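Local coordinates for protein hydrogenase maturation factor (Thermoanaerobacter tengcongensis, PDB 3VTH) that probably carbamoylates the C-terminal cysteine of HypE, using carbamoyl phosphate and ATP, during maturation of [NiFe]-hydrogenases, at residues A[23-28]-A[47-52]; A[93-98]-A[178-183]; A[145-150]-A[157-162]. All coordinates share one frame; numbering follows the deposited sequence.

Contact 1: A[23-28]-A[47-52]; sequences VGFRPF and SGLYIE. With PO4 (phosphate ion), chain E.
Phosphate O4 is gripped twice by Arg26, through its backbone N at 3.1 Å and through NE at 2.8 Å, the side-chain bond being close to straight (163°). The phosphorus lies at the edge of the guanidinium, in its plane, and Arg26 NH2 reaches phosphate O3 at 2.8 Å, so NE and NH2 grip the anion edge-on, which fixes the turn of the guanidinium; NH1 is engaged by a salt bridge to Asp152. A bend at chi3 (-71°) turns NE and NH2 to the phosphate, beside the loop and first helical turn, whose Val23 and Phe25 amides both bond O2 and whose Gly24 amide, at the N-cap, bonds O1. Gly22 N adds a further bond.

Strand 48-55 meets the first turn of helix 25-35 through Leu49, whose two methyls divide the work. Leu49 CD2 sits over one face of the Phe25 ring, offset toward its rim, in a CH-pi contact 4.0 Å from the centroid. Leu49 CD1 lies 3.9 Å from Arg26 CG. The arrangement is consistent with an acylphosphatase active site, the phosphate, probably from the crystallisation liquor, marking the anion pocket; Arg26 and Asn44, on the adjacent strand, are its predicted catalytic residues.

Contact 2: A[93-98]-A[178-183]; sequences FKIVGS and RFHAQP
Ile95 and His180 reach for each other from opposite directions, joining the edge strand 93-95 of the acylphosphatase-like sheet to a loop of the second HypF zinc finger. The delta methyl does most of the touching: Ile95 CD1 stands over the centre of the imidazole, 3.5 Å from the His180 ring centroid and only 13° off the ring normal, a face-on CH-pi contact. The isoleucine's two branches share the ring. CG1 is anti to the carbonyl carbon (chi1 -57°) and carries CD1 over the middle, while Ile95 CG2 flanks the ring at 3.8 Å from His180 ND1.

Tyr171 stacks with the imidazole and further fixes its place in the finger. Phe179 comes in beside it, its CE1 lying 4.0 Å from Ile95 CD1 in an oblique approach, so the methyl is shared by two neighbouring rings. Were His180 replaced by an alanine, Ile95 CD1 would probably lose the flat surface it rests on, and a gap would open between the sheet edge and the finger loop. The two aromatic residues also pack on one another, with His180 CD2 lying 3.6 Å above the plane of the Phe179 ring, offset toward its rim.

Contact 3: A[145-150]-A[157-162]; sequences IIEDIP and SMKVFP
Glu147 leaves its backbone with CG anti to the carbonyl carbon (chi1 -55°) and runs out extended, whereas Lys159 starts with CG between its backbone N and carbonyl carbon (chi1 73°) before stretching straight to NZ. The two chains cross at about a right angle, and the ammonium arrives at the end of the carboxylate. Its main bond is to Glu147 OE1, with Lys159 NZ 2.9 Å away on the syn lone pair, the side that faces the other oxygen. A second, weak hydrogen bond joins the same Lys159 NZ to Glu147 OE2 at 3.0 Å, so one ammonium spans both oxygens of the salt bridge. Lys159 CE follows close behind, 3.2 Å from Glu147 OE2. Lys159 itself is exposed, which leaves this pair at the outer margin of the contact.

Deeper in, the main chains are tied directly. Ser157 N donates to Ile145 O at 3.0 Å, approaching in the carbonyl plane, though the N-H is bent from a straight line (137°). Beside this bond the Ser157 hydroxyl lies against the isoleucine, with OG 3.3 Å from Ile145 CB and also near CG2. The hydroxyl finds its polar partner in the carbonyl oxygen of Asp361, which satisfies it in this buried position.

Together the salt bridge and backbone bond draw in the two ends of a loop turning through residues 151-156, with Glu147 and Lys155 adding another backbone pairing. The loop lies within the long connection between helix 115-121 and helix 165-171, the helices of the two zinc fingers.

Overall arrangement
Contacts 1 and 2 lie side by side, their centres about 9 Å apart, and both reach the five-stranded acylphosphatase-like sheet. Pro27 CB packs 3.3 Å from Phe179 O, while Gln182 CG comes within 3.4 Å of Arg26 NH2, so the finger loop lies against the predicted active-site arginine. Contact 3 is nested in the chain between the two segments of contact 2, with their centres about 15 Å apart; Ser98 CB meets Pro150 CB at 3.9 Å. It does not touch contact 1, whose nearest atoms are about 6 Å away. Asp152, in the loop that contact 3 closes, nevertheless bonds both Arg26 and Ser98, linking that loop to the phosphate site.

Contact 1: A[23-28]-A[47-52]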
loop_
_atom_site.group_PDB
_atom_site.type_symbol
_atom_site.label_atom_id
_atom_site.label_comp_id
_atom_site.label_asym_id
_atom_site.label_seq_id
_atom_site.Cartn_x
_atom_site.Cartn_y
_atom_site.Cartn_z
ATOM N N VAL A 23 -8.674 13.548 -15.636
ATOM C CA VAL A 23 -9.908 13.393 -14.866
ATOM C C VAL A 23 -11.079 13.987 -15.647
ATOM O O VAL A 23 -12.194 14.078 -15.145
ATOM C CB VAL A 23 -9.788 14.018 -13.429
ATOM C CG1 VAL A 23 -8.586 13.427 -12.680
ATOM C CG2 VAL A 23 -9.631 15.562 -13.482
ATOM N N GLY A 24 -10.828 14.382 -16.890
ATOM C CA GLY A 24 -11.848 15.085 -17.677
ATOM C C GLY A 24 -12.100 16.503 -17.196
ATOM O O GLY A 24 -13.205 17.039 -17.363
ATOM N N PHE A 25 -11.073 17.134 -16.631
ATOM C CA PHE A 25 -11.204 18.521 -16.202
ATOM C C PHE A 25 -11.336 19.510 -17.372
ATOM O O PHE A 25 -12.080 20.480 -17.280
ATOM C CB PHE A 25 -10.055 18.920 -15.281
ATOM C CG PHE A 25 -10.496 19.580 -13.999
ATOM C CD1 PHE A 25 -9.941 19.189 -12.780
ATOM C CD2 PHE A 25 -11.457 20.597 -14.009
ATOM C CE1 PHE A 25 -10.326 19.810 -11.576
ATOM C CE2 PHE A 25 -11.854 21.232 -12.814
ATOM C CZ PHE A 25 -11.290 20.837 -11.600
ATOM N N ARG A 26 -10.621 19.271 -18.463
ATOM C CA ARG A 26 -10.733 20.142 -19.636
ATOM C C ARG A 26 -12.142 20.125 -20.240
ATOM O O ARG A 26 -12.739 21.188 -20.372
ATOM C CB ARG A 26 -9.624 19.871 -20.663
ATOM C CG ARG A 26 -8.247 20.390 -20.183
ATOM C CD ARG A 26 -7.116 19.897 -21.052
ATOM N NE ARG A 26 -6.871 18.455 -20.867
ATOM C CZ ARG A 26 -5.962 17.749 -21.540
ATOM N NH1 ARG A 26 -5.183 18.342 -22.457
ATOM N NH2 ARG A 26 -5.816 16.446 -21.284
ATOM N N PRO A 27 -12.706 18.930 -20.546
ATOM C CA PRO A 27 -14.090 18.948 -21.048
ATOM C C PRO A 27 -15.121 19.491 -20.046
ATOM O O PRO A 27 -16.051 20.181 -20.458
ATOM C CB PRO A 27 -14.384 17.470 -21.385
ATOM C CG PRO A 27 -13.300 16.674 -20.727
ATOM C CD PRO A 27 -12.099 17.585 -20.680
ATOM N N PHE A 28 -14.952 19.180 -18.759
ATOM C CA PHE A 28 -15.791 19.736 -17.702
ATOM C C PHE A 28 -15.788 21.288 -17.746
ATOM O O PHE A 28 -16.839 21.916 -17.769
ATOM C CB PHE A 28 -15.312 19.213 -16.331
ATOM C CG PHE A 28 -16.032 19.815 -15.147
ATOM C CD1 PHE A 28 -15.352 20.611 -14.242
ATOM C CD2 PHE A 28 -17.389 19.588 -14.948
ATOM C CE1 PHE A 28 -16.006 21.179 -13.141
ATOM C CE2 PHE A 28 -18.056 20.155 -13.850
ATOM C CZ PHE A 28 -17.352 20.944 -12.941
ATOM N N SER A 47 1.930 22.343 -14.154
ATOM C CA SER A 47 1.677 22.458 -12.726
ATOM C C SER A 47 0.235 22.129 -12.349
ATOM O O SER A 47 -0.115 22.079 -11.160
ATOM C CB SER A 47 2.150 23.826 -12.180
ATOM O OG SER A 47 1.248 24.837 -12.572
ATOM N N GLY A 48 -0.585 21.865 -13.363
ATOM C CA GLY A 48 -1.962 21.490 -13.161
ATOM C C GLY A 48 -2.892 21.908 -14.285
ATOM O O GLY A 48 -2.719 21.515 -15.451
ATOM N N LEU A 49 -3.888 22.705 -13.922
ATOM C CA LEU A 49 -4.881 23.162 -14.872
ATOM C C LEU A 49 -4.875 24.680 -14.892
ATOM O O LEU A 49 -4.835 25.320 -13.838
ATOM C CB LEU A 49 -6.265 22.601 -14.519
ATOM C CG LEU A 49 -7.376 22.933 -15.523
ATOM C CD1 LEU A 49 -7.308 22.027 -16.748
ATOM C CD2 LEU A 49 -8.721 22.845 -14.850
ATOM N N TYR A 50 -4.854 25.233 -16.098
ATOM C CA TYR A 50 -4.868 26.671 -16.330
ATOM C C TYR A 50 -6.147 27.093 -17.073
ATOM O O TYR A 50 -6.520 26.507 -18.113
ATOM C CB TYR A 50 -3.641 27.054 -17.148
ATOM C CG TYR A 50 -3.506 28.530 -17.458
ATOM C CD1 TYR A 50 -4.265 29.126 -18.458
ATOM C CD2 TYR A 50 -2.600 29.318 -16.758
ATOM C CE1 TYR A 50 -4.116 30.483 -18.762
ATOM C CE2 TYR A 50 -2.455 30.668 -17.038
ATOM C CZ TYR A 50 -3.213 31.240 -18.043
ATOM O OH TYR A 50 -3.061 32.571 -18.315
ATOM N N ILE A 51 -6.799 28.128 -16.551
ATOM C CA ILE A 51 -8.055 28.644 -17.111
ATOM C C ILE A 51 -7.995 30.160 -17.211
ATOM O O ILE A 51 -7.509 30.826 -16.294
ATOM C CB ILE A 51 -9.276 28.279 -16.222
ATOM C CG1 ILE A 51 -9.422 26.761 -16.050
ATOM C CG2 ILE A 51 -10.584 28.849 -16.810
ATOM C CD1 ILE A 51 -10.263 26.365 -14.828
ATOM N N GLU A 52 -8.481 30.689 -18.333
ATOM C CA GLU A 52 -8.769 32.118 -18.493
ATOM C C GLU A 52 -10.236 32.228 -18.896
ATOM O O GLU A 52 -10.650 31.620 -19.893
ATOM C CB GLU A 52 -7.911 32.738 -19.598
ATOM C CG GLU A 52 -6.421 32.839 -19.273
ATOM C CD GLU A 52 -5.597 33.565 -20.347
ATOM O OE1 GLU A 52 -6.176 34.292 -21.188
ATOM O OE2 GLU A 52 -4.349 33.406 -20.339
HETATM P P PO4 E . -8.106 15.987 -18.443
HETATM O O1 PO4 E . -8.687 14.620 -18.682
HETATM O O2 PO4 E . -8.375 16.431 -17.026
HETATM O O3 PO4 E . -6.617 15.910 -18.632
HETATM O O4 PO4 E . -8.722 16.983 -19.405
#

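Contact 2: A[93-98]-A[178-183]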
loop_
_atom_site.group_PDB
_atom_site.type_symbol
_atom_site.label_atom_id
_atom_site.label_comp_id
_atom_site.label_asym_id
_atom_site.label_seq_id
_atom_site.Cartn_x
_atom_site.Cartn_y
_atom_site.Cartn_z
ATOM N N PHE A 93 -14.980 30.202 -26.336
ATOM C CA PHE A 93 -14.242 29.423 -25.356
ATOM C C PHE A 93 -13.699 28.152 -25.997
ATOM O O PHE A 93 -14.421 27.473 -26.717
ATOM C CB PHE A 93 -15.098 29.068 -24.135
ATOM C CG PHE A 93 -14.286 28.521 -23.000
ATOM C CD1 PHE A 93 -13.993 27.175 -22.928
ATOM C CD2 PHE A 93 -13.761 29.375 -22.032
ATOM C CE1 PHE A 93 -13.208 26.680 -21.901
ATOM C CE2 PHE A 93 -12.969 28.877 -20.996
ATOM C CZ PHE A 93 -12.700 27.536 -20.943
ATOM N N LYS A 94 -12.428 27.844 -25.746
ATOM C CA LYS A 94 -11.767 26.704 -26.386
ATOM C C LYS A 94 -10.862 25.950 -25.418
ATOM O O LYS A 94 -10.232 26.559 -24.542
ATOM C CB LYS A 94 -10.931 27.163 -27.593
ATOM C CG LYS A 94 -11.737 27.572 -28.838
ATOM C CD LYS A 94 -10.791 28.046 -29.951
ATOM C CE LYS A 94 -11.463 28.032 -31.323
ATOM N NZ LYS A 94 -11.750 26.627 -31.787
ATOM N N ILE A 95 -10.812 24.625 -25.565
ATOM C CA ILE A 95 -9.733 23.833 -24.979
ATOM C C ILE A 95 -8.547 23.962 -25.932
ATOM O O ILE A 95 -8.696 23.710 -27.140
ATOM C CB ILE A 95 -10.115 22.327 -24.830
ATOM C CG1 ILE A 95 -11.396 22.172 -23.996
ATOM C CG2 ILE A 95 -8.947 21.527 -24.219
ATOM C CD1 ILE A 95 -12.024 20.759 -24.056
ATOM N N VAL A 96 -7.387 24.373 -25.409
ATOM C CA VAL A 96 -6.196 24.557 -26.252
ATOM C C VAL A 96 -5.070 23.584 -25.894
ATOM O O VAL A 96 -5.200 22.818 -24.932
ATOM C CB VAL A 96 -5.686 26.046 -26.276
ATOM C CG1 VAL A 96 -6.797 26.981 -26.739
ATOM C CG2 VAL A 96 -5.151 26.479 -24.918
ATOM N N GLY A 97 -3.990 23.615 -26.685
ATOM C CA GLY A 97 -2.846 22.715 -26.507
ATOM C C GLY A 97 -2.189 22.869 -25.145
ATOM O O GLY A 97 -2.197 23.955 -24.573
ATOM N N SER A 98 -1.638 21.770 -24.621
ATOM C CA SER A 98 -0.965 21.786 -23.323
ATOM C C SER A 98 0.358 22.565 -23.372
ATOM O O SER A 98 0.997 22.636 -24.413
ATOM C CB SER A 98 -0.703 20.360 -22.852
ATOM O OG SER A 98 -1.928 19.699 -22.600
ATOM N N ARG A 178 -17.641 11.308 -23.974
ATOM C CA ARG A 178 -16.204 11.165 -24.261
ATOM C C ARG A 178 -15.596 12.373 -24.994
ATOM O O ARG A 178 -14.511 12.262 -25.579
ATOM C CB ARG A 178 -15.917 9.868 -25.037
ATOM C CG ARG A 178 -15.996 8.637 -24.166
ATOM C CD ARG A 178 -15.729 7.360 -24.963
ATOM N NE ARG A 178 -15.756 6.201 -24.075
ATOM C CZ ARG A 178 -16.860 5.525 -23.771
ATOM N NH1 ARG A 178 -18.039 5.887 -24.288
ATOM N NH2 ARG A 178 -16.779 4.491 -22.942
ATOM N N PHE A 179 -16.287 13.512 -24.947
ATOM C CA PHE A 179 -15.732 14.791 -25.409
ATOM C C PHE A 179 -14.362 15.030 -24.771
ATOM O O PHE A 179 -14.235 15.032 -23.541
ATOM C CB PHE A 179 -16.693 15.924 -25.035
ATOM C CG PHE A 179 -16.281 17.285 -25.528
ATOM C CD1 PHE A 179 -16.069 18.322 -24.624
ATOM C CD2 PHE A 179 -16.149 17.548 -26.893
ATOM C CE1 PHE A 179 -15.714 19.608 -25.073
ATOM C CE2 PHE A 179 -15.799 18.825 -27.357
ATOM C CZ PHE A 179 -15.575 19.851 -26.441
ATOM N N HIS A 180 -13.341 15.200 -25.609
ATOM C CA HIS A 180 -11.957 15.371 -25.144
ATOM C C HIS A 180 -11.487 14.344 -24.108
ATOM O O HIS A 180 -10.734 14.675 -23.176
ATOM C CB HIS A 180 -11.732 16.809 -24.658
ATOM C CG HIS A 180 -11.461 17.768 -25.774
ATOM N ND1 HIS A 180 -10.240 18.384 -25.942
ATOM C CD2 HIS A 180 -12.237 18.175 -26.811
ATOM C CE1 HIS A 180 -10.287 19.163 -27.010
ATOM N NE2 HIS A 180 -11.487 19.052 -27.556
ATOM N N ALA A 181 -11.928 13.097 -24.274
ATOM C CA ALA A 181 -11.446 12.007 -23.442
ATOM C C ALA A 181 -10.127 11.510 -24.012
ATOM O O ALA A 181 -10.106 10.865 -25.057
ATOM C CB ALA A 181 -12.478 10.863 -23.370
ATOM N N GLN A 182 -9.028 11.808 -23.319
ATOM C CA GLN A 182 -7.693 11.472 -23.828
ATOM C C GLN A 182 -7.489 9.992 -24.193
ATOM O O GLN A 182 -6.824 9.714 -25.178
ATOM C CB GLN A 182 -6.580 11.964 -22.884
ATOM C CG GLN A 182 -6.470 13.501 -22.807
ATOM C CD GLN A 182 -6.309 14.136 -24.181
ATOM O OE1 GLN A 182 -5.388 13.802 -24.944
ATOM N NE2 GLN A 182 -7.212 15.048 -24.506
ATOM N N PRO A 183 -8.055 9.048 -23.414
ATOM C CA PRO A 183 -7.845 7.648 -23.779
ATOM C C PRO A 183 -8.890 7.012 -24.726
ATOM O O PRO A 183 -8.857 5.801 -24.927
ATOM C CB PRO A 183 -7.887 6.936 -22.436
ATOM C CG PRO A 183 -8.809 7.758 -21.594
ATOM C CD PRO A 183 -8.720 9.185 -22.103
#

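Contact 3: A[145-150]-A[157-162]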
loop_
_atom_site.group_PDB
_atom_site.type_symbol
_atom_site.label_atom_id
_atom_site.label_comp_id
_atom_site.label_asym_id
_atom_site.label_seq_id
_atom_site.Cartn_x
_atom_site.Cartn_y
_atom_site.Cartn_z
ATOM N N ILE A 145 0.102 3.831 -17.485
ATOM C CA ILE A 145 0.376 4.097 -18.906
ATOM C C ILE A 145 0.901 5.505 -19.210
ATOM O O ILE A 145 1.071 5.861 -20.370
ATOM C CB ILE A 145 -0.852 3.794 -19.793
ATOM C CG1 ILE A 145 -2.016 4.739 -19.455
ATOM C CG2 ILE A 145 -1.260 2.279 -19.647
ATOM C CD1 ILE A 145 -3.134 4.687 -20.485
ATOM N N ILE A 146 1.197 6.281 -18.171
ATOM C CA ILE A 146 1.642 7.681 -18.343
ATOM C C ILE A 146 3.174 7.741 -18.401
ATOM O O ILE A 146 3.853 7.250 -17.497
ATOM C CB ILE A 146 1.046 8.604 -17.232
ATOM C CG1 ILE A 146 -0.454 8.836 -17.486
ATOM C CG2 ILE A 146 1.781 9.977 -17.150
ATOM C CD1 ILE A 146 -1.240 9.376 -16.254
ATOM N N GLU A 147 3.711 8.337 -19.468
ATOM C CA GLU A 147 5.155 8.457 -19.638
ATOM C C GLU A 147 5.698 9.777 -19.108
ATOM O O GLU A 147 6.870 9.871 -18.760
ATOM C CB GLU A 147 5.533 8.353 -21.119
ATOM C CG GLU A 147 5.034 7.099 -21.819
ATOM C CD GLU A 147 5.367 7.104 -23.298
ATOM O OE1 GLU A 147 5.735 8.168 -23.840
ATOM O OE2 GLU A 147 5.261 6.042 -23.930
ATOM N N ASP A 148 4.846 10.804 -19.088
ATOM C CA ASP A 148 5.280 12.175 -18.866
ATOM C C ASP A 148 4.029 13.022 -18.723
ATOM O O ASP A 148 2.928 12.573 -19.067
ATOM C CB ASP A 148 6.095 12.662 -20.078
ATOM C CG ASP A 148 6.998 13.867 -19.766
ATOM O OD1 ASP A 148 7.149 14.263 -18.589
ATOM O OD2 ASP A 148 7.563 14.429 -20.726
ATOM N N ILE A 149 4.206 14.243 -18.218
ATOM C CA ILE A 149 3.125 15.219 -18.090
ATOM C C ILE A 149 3.554 16.438 -18.890
ATOM O O ILE A 149 4.722 16.509 -19.272
ATOM C CB ILE A 149 2.836 15.575 -16.599
ATOM C CG1 ILE A 149 4.081 16.146 -15.881
ATOM C CG2 ILE A 149 2.321 14.355 -15.877
ATOM C CD1 ILE A 149 4.347 17.635 -16.145
ATOM N N PRO A 150 2.629 17.389 -19.182
ATOM C CA PRO A 150 1.198 17.434 -18.899
ATOM C C PRO A 150 0.482 16.255 -19.544
ATOM O O PRO A 150 0.826 15.858 -20.670
ATOM C CB PRO A 150 0.740 18.738 -19.557
ATOM C CG PRO A 150 1.933 19.575 -19.663
ATOM C CD PRO A 150 3.096 18.624 -19.837
ATOM N N SER A 157 0.787 5.400 -23.333
ATOM C CA SER A 157 1.004 4.361 -24.344
ATOM C C SER A 157 -0.141 4.247 -25.367
ATOM O O SER A 157 -0.074 3.413 -26.279
ATOM C CB SER A 157 1.389 3.014 -23.726
ATOM O OG SER A 157 0.695 2.773 -22.546
ATOM N N MET A 158 -1.169 5.093 -25.227
ATOM C CA MET A 158 -2.176 5.245 -26.281
ATOM C C MET A 158 -1.644 6.045 -27.478
ATOM O O MET A 158 -2.340 6.202 -28.477
ATOM C CB MET A 158 -3.477 5.876 -25.745
ATOM C CG MET A 158 -4.321 4.939 -24.857
ATOM S SD MET A 158 -4.616 3.281 -25.526
ATOM C CE MET A 158 -5.833 3.660 -26.781
ATOM N N LYS A 159 -0.412 6.539 -27.372
ATOM C CA LYS A 159 0.210 7.328 -28.434
ATOM C C LYS A 159 0.438 6.537 -29.721
ATOM O O LYS A 159 0.660 7.130 -30.769
ATOM C CB LYS A 159 1.542 7.934 -27.973
ATOM C CG LYS A 159 2.690 6.921 -27.856
ATOM C CD LYS A 159 3.926 7.551 -27.219
ATOM C CE LYS A 159 5.045 6.523 -27.067
ATOM N NZ LYS A 159 6.288 7.175 -26.560
ATOM N N VAL A 160 0.415 5.206 -29.641
ATOM C CA VAL A 160 0.551 4.380 -30.848
ATOM C C VAL A 160 -0.790 3.797 -31.301
ATOM O O VAL A 160 -0.838 2.912 -32.158
ATOM C CB VAL A 160 1.633 3.279 -30.710
ATOM C CG1 VAL A 160 3.010 3.908 -30.546
ATOM C CG2 VAL A 160 1.309 2.305 -29.549
ATOM N N PHE A 161 -1.874 4.302 -30.715
ATOM C CA PHE A 161 -3.227 3.943 -31.123
ATOM C C PHE A 161 -4.005 5.179 -31.588
ATOM O O PHE A 161 -4.855 5.678 -30.855
ATOM C CB PHE A 161 -3.965 3.285 -29.958
ATOM C CG PHE A 161 -3.423 1.938 -29.575
ATOM C CD1 PHE A 161 -3.740 0.800 -30.335
ATOM C CD2 PHE A 161 -2.596 1.796 -28.458
ATOM C CE1 PHE A 161 -3.233 -0.453 -29.992
ATOM C CE2 PHE A 161 -2.093 0.537 -28.102
ATOM C CZ PHE A 161 -2.417 -0.586 -28.869
ATOM N N PRO A 162 -3.723 5.687 -32.803
ATOM C CA PRO A 162 -4.480 6.863 -33.266
ATOM C C PRO A 162 -5.981 6.576 -33.378
ATOM O O PRO A 162 -6.371 5.486 -33.805
ATOM C CB PRO A 162 -3.876 7.160 -34.647
ATOM C CG PRO A 162 -3.275 5.894 -35.079
ATOM C CD PRO A 162 -2.773 5.215 -33.824
#